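Local atomic coordinates of putative alpha-galactosidase/melibiase (Bacteroides fragilis, PDB entry 4OGZ), a protein that probably hydrolyses terminal, non-reducing alpha-D-galactose residues from alpha-galactosides. Residues T27-Y32 with I90-E95. Sequence-based numbering, arbitrary orientation.
Sequences TPFLFY and INIGDE
The phenyl ring of Phe29 is met from Ile90 and Ile92 at a slant, neither squarely over a face nor at an edge, and both isoleucines lie along the half of the ring that carries CD2, CE2 and CZ. The closest approach is made by the branch methyl of Ile90, whose CG2 lies 3.8 Å from Phe29 CE2. The other arm of the same residue reaches the far end of the ring, with Ile90 CD1 4.0 Å from Phe29 CZ. Ile92 touches more loosely, its CD1 resting 4.4 Å from Phe29 CD2, one ring carbon nearer the backbone. The CB bond of Phe29 points toward strand 82-92, and with chi1 at -174° CG stands opposite the backbone N, beside the carbonyl carbon. Two sheets of the N-terminal Ig-like domain face each other here as a beta sandwich: strand 28-36 belongs to one, where Phe29 and Phe31 pair through their backbones with Gly63 and Ile61, and strand 82-92 belongs to the other, where Ile90 bonds to Tyr71 and Asn91 to Val21 and Asn23. The contact between the segments is purely apolar and buries a modest 106 Å², with Phe29, Ile90 and Ile92 all buried between the two sheets. Leu52 touches both Phe29 and Ile90, while Val21 and Ile61 add further apolar contacts to the phenylalanine. In Ile92, chi2 near -57° folds CD1 back, so that this methyl approaches the ring although the CB bond does not point at the other strand. Beyond this layer, Thr27 OG1 hydrogen-bonds to Ser248 OG and Tyr32 OH to Asp133 OD1, two links from the Ig-like domain to the barrel domain, the putative catalytic unit.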
# COMPACT_ATOMS: atom_id res chain seq x y z
N THR A 27 17.32 -4.31 13.49
CA THR A 27 16.20 -5.21 13.23
C THR A 27 16.43 -5.96 11.92
O THR A 27 17.19 -5.50 11.03
CB THR A 27 14.87 -4.45 13.21
OG1 THR A 27 14.82 -3.57 12.07
CG2 THR A 27 14.71 -3.67 14.50
N PRO A 28 15.79 -7.14 11.76
CA PRO A 28 15.86 -7.83 10.50
C PRO A 28 15.52 -6.90 9.35
O PRO A 28 14.60 -6.09 9.47
CB PRO A 28 14.79 -8.97 10.68
CG PRO A 28 14.90 -9.30 12.14
CD PRO A 28 15.16 -7.97 12.81
N PHE A 29 16.27 -7.07 8.24
CA PHE A 29 16.09 -6.35 6.98
C PHE A 29 15.86 -7.32 5.84
O PHE A 29 16.61 -8.29 5.68
CB PHE A 29 17.34 -5.58 6.61
CG PHE A 29 17.20 -4.67 5.39
CD1 PHE A 29 17.36 -5.15 4.09
CD2 PHE A 29 16.95 -3.30 5.55
CE1 PHE A 29 17.26 -4.29 2.99
CE2 PHE A 29 16.82 -2.46 4.47
CZ PHE A 29 16.94 -2.95 3.19
N LEU A 30 14.84 -7.02 5.03
CA LEU A 30 14.47 -7.82 3.89
C LEU A 30 13.95 -6.92 2.76
O LEU A 30 13.05 -6.09 2.98
CB LEU A 30 13.37 -8.84 4.28
CG LEU A 30 12.99 -9.78 3.16
CD1 LEU A 30 14.14 -10.70 2.81
CD2 LEU A 30 11.73 -10.59 3.55
N PHE A 31 14.48 -7.08 1.55
CA PHE A 31 13.98 -6.34 0.38
C PHE A 31 14.26 -7.08 -0.92
O PHE A 31 15.42 -7.43 -1.22
CB PHE A 31 14.60 -4.94 0.33
CG PHE A 31 14.06 -4.07 -0.79
CD1 PHE A 31 12.77 -3.57 -0.74
CD2 PHE A 31 14.83 -3.77 -1.87
CE1 PHE A 31 12.26 -2.79 -1.78
CE2 PHE A 31 14.35 -2.98 -2.91
CZ PHE A 31 13.06 -2.47 -2.86
N TYR A 32 13.19 -7.43 -1.62
CA TYR A 32 13.30 -7.94 -2.98
C TYR A 32 13.31 -6.73 -3.93
O TYR A 32 12.43 -5.88 -3.88
CB TYR A 32 12.13 -8.85 -3.33
CG TYR A 32 12.09 -9.20 -4.80
CD1 TYR A 32 12.97 -10.14 -5.34
CD2 TYR A 32 11.20 -8.58 -5.67
CE1 TYR A 32 12.94 -10.46 -6.70
CE2 TYR A 32 11.17 -8.90 -7.02
CZ TYR A 32 12.07 -9.84 -7.52
OH TYR A 32 12.05 -10.19 -8.84
N ILE A 90 18.91 3.33 1.41
CA ILE A 90 18.53 2.60 2.62
C ILE A 90 18.69 3.51 3.82
O ILE A 90 19.85 3.87 4.20
CB ILE A 90 19.37 1.35 2.80
CG1 ILE A 90 19.28 0.50 1.52
CG2 ILE A 90 18.94 0.61 4.06
CD1 ILE A 90 19.95 -0.87 1.60
N ASN A 91 17.57 3.91 4.39
CA ASN A 91 17.57 4.71 5.56
C ASN A 91 17.31 3.87 6.81
O ASN A 91 16.19 3.35 7.03
CB ASN A 91 16.55 5.84 5.45
CG ASN A 91 16.50 6.65 6.71
OD1 ASN A 91 15.85 6.27 7.68
ND2 ASN A 91 17.25 7.74 6.73
N ILE A 92 18.36 3.70 7.60
CA ILE A 92 18.29 2.91 8.81
C ILE A 92 18.11 3.95 9.86
O ILE A 92 19.04 4.73 10.13
CB ILE A 92 19.57 2.07 9.05
CG1 ILE A 92 19.76 1.05 7.93
CG2 ILE A 92 19.50 1.35 10.41
CD1 ILE A 92 18.57 0.10 7.74
N GLY A 93 16.92 3.99 10.43
CA GLY A 93 16.50 5.14 11.21
C GLY A 93 15.24 4.94 12.01
O GLY A 93 14.82 3.82 12.29
N ASP A 94 14.62 6.05 12.35
CA ASP A 94 13.40 6.05 13.14
C ASP A 94 12.12 5.88 12.31
O ASP A 94 11.06 5.92 12.87
CB ASP A 94 13.32 7.36 13.93
CG ASP A 94 14.55 7.53 14.80
OD1 ASP A 94 15.01 6.50 15.36
OD2 ASP A 94 15.08 8.67 14.85
N GLU A 95 12.25 5.67 10.99
CA GLU A 95 11.08 5.67 10.10
C GLU A 95 10.84 4.36 9.34
O GLU A 95 11.75 3.74 8.79
CB GLU A 95 11.24 6.81 9.08
CG GLU A 95 11.39 8.23 9.67
CD GLU A 95 10.13 8.73 10.38
OE1 GLU A 95 9.04 8.11 10.23
OE2 GLU A 95 10.23 9.75 11.10